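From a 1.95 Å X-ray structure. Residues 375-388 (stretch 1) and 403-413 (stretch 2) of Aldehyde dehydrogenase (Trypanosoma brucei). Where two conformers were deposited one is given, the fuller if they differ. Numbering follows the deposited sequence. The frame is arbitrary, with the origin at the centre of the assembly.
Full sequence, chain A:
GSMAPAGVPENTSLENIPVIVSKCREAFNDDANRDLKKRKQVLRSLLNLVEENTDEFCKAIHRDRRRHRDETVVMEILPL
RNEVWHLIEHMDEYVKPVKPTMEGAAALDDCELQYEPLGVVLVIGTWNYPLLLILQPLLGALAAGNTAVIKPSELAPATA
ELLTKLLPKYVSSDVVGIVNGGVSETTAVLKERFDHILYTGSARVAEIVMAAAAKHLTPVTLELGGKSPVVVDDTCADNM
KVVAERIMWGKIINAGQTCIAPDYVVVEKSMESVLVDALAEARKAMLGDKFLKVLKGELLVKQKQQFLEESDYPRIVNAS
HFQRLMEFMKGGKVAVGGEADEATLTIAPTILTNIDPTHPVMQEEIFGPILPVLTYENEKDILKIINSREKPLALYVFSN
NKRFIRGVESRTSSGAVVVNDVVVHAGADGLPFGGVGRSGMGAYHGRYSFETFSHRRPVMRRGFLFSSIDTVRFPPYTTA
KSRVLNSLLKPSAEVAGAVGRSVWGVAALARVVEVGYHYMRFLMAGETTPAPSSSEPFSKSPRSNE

Stretch 1, residues 375-388: TYENEKDILKIINS
Stretch 2, residues 403-413: RFIRGVESRTS

The two stretches form a modest helix-on-helix contact, burying 435 Å² in total, in which mainly apolar contacts lie between the helices, with Glu379 and Arg411 contributing too, and a single direct hydrogen bond joins the C-terminal ends. Stretch 1 leaves a β-strand at Tyr376, turns through Glu377 and Asn378, and enters a helix at Glu379; stretch 2 continues a helix that begins before Arg403 and is extended at Thr412 (phi/psi -127/161°). The helices run in roughly the same direction, at a signed crossing angle of -32° and a closest axial approach of 11.0 Å. The register sets Glu379 beside Val408 (CA to CA 7.7 Å) and Asn387 beside Thr412 (CA to CA 6.6 Å).

The first helix is capped by Asn378 (chi1 p), whose OD1 accepts from Asp381 N at 3.1 Å; Asp381 OD2 reciprocates by accepting from Glu377 N at 3.0 Å.

At the N-terminal end, CA-to-CB of Phe404 (chi1 t, chi2 82°) points sideways, but its ring comes nearer to stretch 1. Ile382 (m, t) places CD1 3.7 Å from Phe404 CZ, at the ring edge, while Tyr376 (chi1 p) brings OH to 3.5 Å from Phe404 CE1. Glu379, extended through chi1 and chi2 (both t), lays OE2 3.5 Å from Gly407 C. Glycine makes this approach possible, since an ideal CB on Gly407 would lie 2.6 Å from Glu379 OE2.

Farther along, Leu383 (m, t) packs CD2 3.6 Å from Arg411 CB and 3.8 Å from Thr412 CG2, and Ile386 (m, t) brings CG2 to 4.0 Å from Thr412 CG2. Thr412 (chi1 p) donates OG1 to Val408 O at 2.7 Å, while its methyl meets these aliphatic groups.

Asn387 (chi1 m, chi2 -12°) closes the contact: ND2 donates to Arg411 O at 3.0 Å (151°), and OD1 accepts at 2.7 Å from a water that in turn accepts from Ser413 N at 3.0 Å.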

# COMPACT_ATOMS: atom_id res chain seq x y z
N THR A 375 26.50 -18.22 17.27
CA THR A 375 27.26 -17.27 18.08
C THR A 375 27.79 -16.11 17.25
O THR A 375 27.92 -16.22 16.03
CB THR A 375 28.43 -17.95 18.83
OG1 THR A 375 29.32 -18.56 17.90
CG2 THR A 375 27.91 -18.99 19.80
N TYR A 376 28.07 -15.00 17.93
CA TYR A 376 28.73 -13.84 17.33
C TYR A 376 29.83 -13.33 18.27
O TYR A 376 29.77 -13.57 19.48
CB TYR A 376 27.70 -12.73 17.04
CG TYR A 376 27.35 -11.84 18.22
CD1 TYR A 376 28.13 -10.73 18.53
CD2 TYR A 376 26.22 -12.09 19.00
CE1 TYR A 376 27.82 -9.91 19.61
CE2 TYR A 376 25.89 -11.27 20.08
CZ TYR A 376 26.69 -10.18 20.37
OH TYR A 376 26.38 -9.36 21.43
N GLU A 377 30.81 -12.65 17.70
CA GLU A 377 31.84 -11.92 18.46
C GLU A 377 31.69 -10.40 18.35
O GLU A 377 31.87 -9.69 19.35
CB GLU A 377 33.23 -12.35 18.00
CG GLU A 377 33.59 -13.77 18.41
CD GLU A 377 35.01 -14.16 18.04
OE1 GLU A 377 35.93 -13.33 18.22
OE2 GLU A 377 35.22 -15.30 17.57
N ASN A 378 31.36 -9.90 17.16
CA ASN A 378 31.17 -8.46 16.92
C ASN A 378 29.88 -8.20 16.14
O ASN A 378 29.25 -9.14 15.65
CB ASN A 378 32.39 -7.88 16.20
CG ASN A 378 32.77 -8.66 14.96
OD1 ASN A 378 31.99 -8.78 14.02
ND2 ASN A 378 33.99 -9.20 14.95
N GLU A 379 29.50 -6.92 16.02
CA GLU A 379 28.28 -6.52 15.30
C GLU A 379 28.25 -7.04 13.86
O GLU A 379 27.21 -7.49 13.38
CB GLU A 379 28.10 -4.99 15.30
CG GLU A 379 26.80 -4.52 14.65
CD GLU A 379 26.68 -3.01 14.56
OE1 GLU A 379 27.35 -2.39 13.72
OE2 GLU A 379 25.88 -2.44 15.33
N LYS A 380 29.40 -6.97 13.18
CA LYS A 380 29.54 -7.42 11.79
C LYS A 380 29.08 -8.88 11.60
O LYS A 380 28.45 -9.20 10.58
CB LYS A 380 30.99 -7.25 11.31
CG LYS A 380 31.17 -7.20 9.81
CD LYS A 380 32.59 -6.79 9.44
CE LYS A 380 32.73 -6.52 7.95
NZ LYS A 380 32.53 -7.75 7.12
N ASP A 381 29.38 -9.74 12.57
CA ASP A 381 28.94 -11.14 12.56
C ASP A 381 27.41 -11.26 12.61
O ASP A 381 26.83 -12.08 11.90
CB ASP A 381 29.52 -11.93 13.75
CG ASP A 381 31.04 -12.06 13.71
OD1 ASP A 381 31.64 -11.98 12.62
OD2 ASP A 381 31.62 -12.25 14.80
N ILE A 382 26.78 -10.43 13.44
CA ILE A 382 25.32 -10.43 13.58
C ILE A 382 24.67 -9.98 12.28
O ILE A 382 23.74 -10.63 11.79
CB ILE A 382 24.81 -9.50 14.72
CG1 ILE A 382 25.40 -9.91 16.08
CG2 ILE A 382 23.28 -9.52 14.79
CD1 ILE A 382 25.26 -8.84 17.14
N LEU A 383 25.18 -8.88 11.73
CA LEU A 383 24.63 -8.30 10.50
C LEU A 383 24.79 -9.23 9.29
O LEU A 383 23.91 -9.28 8.45
CB LEU A 383 25.24 -6.92 10.22
CG LEU A 383 25.01 -5.84 11.30
CD1 LEU A 383 25.64 -4.52 10.88
CD2 LEU A 383 23.54 -5.65 11.62
N LYS A 384 25.91 -9.96 9.22
CA LYS A 384 26.13 -10.94 8.15
C LYS A 384 25.10 -12.07 8.17
O LYS A 384 24.65 -12.51 7.11
CB LYS A 384 27.54 -11.53 8.25
CG LYS A 384 27.86 -12.60 7.22
CD LYS A 384 29.35 -12.65 6.92
CE LYS A 384 29.79 -14.03 6.47
NZ LYS A 384 28.91 -14.57 5.40
N ILE A 385 24.74 -12.53 9.36
CA ILE A 385 23.72 -13.57 9.53
C ILE A 385 22.34 -13.03 9.15
O ILE A 385 21.64 -13.64 8.34
CB ILE A 385 23.72 -14.12 10.98
CG1 ILE A 385 25.02 -14.88 11.27
CG2 ILE A 385 22.51 -15.04 11.23
CD1 ILE A 385 25.36 -14.99 12.74
N ILE A 386 21.96 -11.89 9.73
CA ILE A 386 20.60 -11.35 9.57
C ILE A 386 20.37 -10.71 8.19
O ILE A 386 19.36 -10.99 7.54
CB ILE A 386 20.26 -10.35 10.71
CG1 ILE A 386 20.29 -11.08 12.06
CG2 ILE A 386 18.89 -9.70 10.48
CD1 ILE A 386 20.16 -10.18 13.27
N ASN A 387 21.30 -9.87 7.74
CA ASN A 387 21.13 -9.13 6.47
C ASN A 387 21.35 -9.96 5.20
O ASN A 387 20.99 -9.50 4.12
CB ASN A 387 22.01 -7.86 6.45
CG ASN A 387 21.67 -6.89 7.57
OD1 ASN A 387 20.66 -7.03 8.25
ND2 ASN A 387 22.52 -5.90 7.76
N SER A 388 21.93 -11.15 5.33
CA SER A 388 22.00 -12.09 4.19
C SER A 388 20.71 -12.89 3.98
O SER A 388 20.60 -13.62 3.00
CB SER A 388 23.18 -13.06 4.37
OG SER A 388 22.97 -13.91 5.49
N ARG A 403 23.50 1.59 23.23
CA ARG A 403 24.28 1.70 21.99
C ARG A 403 24.20 0.43 21.14
O ARG A 403 24.09 0.51 19.92
CB ARG A 403 25.74 2.05 22.30
CG ARG A 403 26.61 2.28 21.07
CD ARG A 403 28.05 2.53 21.45
NE ARG A 403 28.25 3.86 22.05
CZ ARG A 403 28.39 5.00 21.38
NH1 ARG A 403 28.36 5.04 20.04
NH2 ARG A 403 28.56 6.14 22.05
N PHE A 404 24.27 -0.73 21.79
CA PHE A 404 24.15 -2.02 21.09
C PHE A 404 22.78 -2.16 20.42
O PHE A 404 22.70 -2.53 19.25
CB PHE A 404 24.37 -3.20 22.05
CG PHE A 404 24.23 -4.55 21.39
CD1 PHE A 404 25.29 -5.09 20.67
CD2 PHE A 404 23.04 -5.27 21.47
CE1 PHE A 404 25.17 -6.34 20.06
CE2 PHE A 404 22.91 -6.50 20.86
CZ PHE A 404 23.98 -7.04 20.15
N ILE A 405 21.73 -1.85 21.17
CA ILE A 405 20.34 -1.96 20.69
C ILE A 405 20.13 -1.02 19.50
O ILE A 405 19.58 -1.44 18.47
CB ILE A 405 19.32 -1.65 21.81
CG1 ILE A 405 19.38 -2.73 22.91
CG2 ILE A 405 17.90 -1.55 21.26
CD1 ILE A 405 18.84 -2.28 24.25
N ARG A 406 20.57 0.23 19.65
CA ARG A 406 20.49 1.24 18.58
C ARG A 406 21.22 0.80 17.31
O ARG A 406 20.72 1.01 16.21
CB ARG A 406 21.05 2.58 19.07
CG ARG A 406 20.78 3.76 18.14
CD ARG A 406 21.12 5.09 18.79
NE ARG A 406 20.91 6.21 17.86
CZ ARG A 406 21.03 7.50 18.17
NH1 ARG A 406 21.37 7.89 19.40
NH2 ARG A 406 20.82 8.42 17.23
N GLY A 407 22.40 0.20 17.48
CA GLY A 407 23.18 -0.31 16.36
C GLY A 407 22.49 -1.42 15.58
O GLY A 407 22.48 -1.41 14.34
N VAL A 408 21.90 -2.37 16.30
CA VAL A 408 21.18 -3.49 15.68
C VAL A 408 19.91 -3.00 14.97
O VAL A 408 19.65 -3.41 13.84
CB VAL A 408 20.84 -4.61 16.70
CG1 VAL A 408 19.96 -5.69 16.08
CG2 VAL A 408 22.11 -5.23 17.26
N GLU A 409 19.14 -2.14 15.63
CA GLU A 409 17.93 -1.54 15.03
C GLU A 409 18.23 -0.80 13.73
O GLU A 409 17.57 -1.02 12.71
CB GLU A 409 17.27 -0.55 16.00
CG GLU A 409 16.53 -1.18 17.16
CD GLU A 409 16.01 -0.16 18.17
OE1 GLU A 409 16.01 1.06 17.88
OE2 GLU A 409 15.58 -0.58 19.26
N SER A 410 19.23 0.07 13.77
CA SER A 410 19.55 0.95 12.65
C SER A 410 20.18 0.22 11.45
O SER A 410 20.13 0.74 10.34
CB SER A 410 20.45 2.10 13.13
OG SER A 410 21.72 1.63 13.51
N ARG A 411 20.75 -0.97 11.67
CA ARG A 411 21.44 -1.73 10.62
C ARG A 411 20.69 -2.98 10.13
O ARG A 411 21.23 -3.74 9.32
CB ARG A 411 22.84 -2.12 11.10
CG ARG A 411 23.76 -0.94 11.40
CD ARG A 411 24.29 -0.30 10.13
NE ARG A 411 25.04 0.92 10.40
CZ ARG A 411 25.67 1.65 9.47
NH1 ARG A 411 25.64 1.30 8.18
NH2 ARG A 411 26.32 2.75 9.83
N THR A 412 19.46 -3.19 10.62
CA THR A 412 18.61 -4.31 10.18
C THR A 412 17.24 -3.81 9.73
O THR A 412 16.83 -2.70 10.09
CB THR A 412 18.40 -5.33 11.30
OG1 THR A 412 17.80 -4.70 12.44
CG2 THR A 412 19.72 -5.98 11.71
N SER A 413 16.55 -4.64 8.96
CA SER A 413 15.17 -4.38 8.56
C SER A 413 14.28 -5.57 8.91
O SER A 413 14.64 -6.72 8.66
CB SER A 413 15.09 -4.08 7.07
OG SER A 413 13.75 -3.82 6.69
O HOH W 1 18.06 -6.89 7.69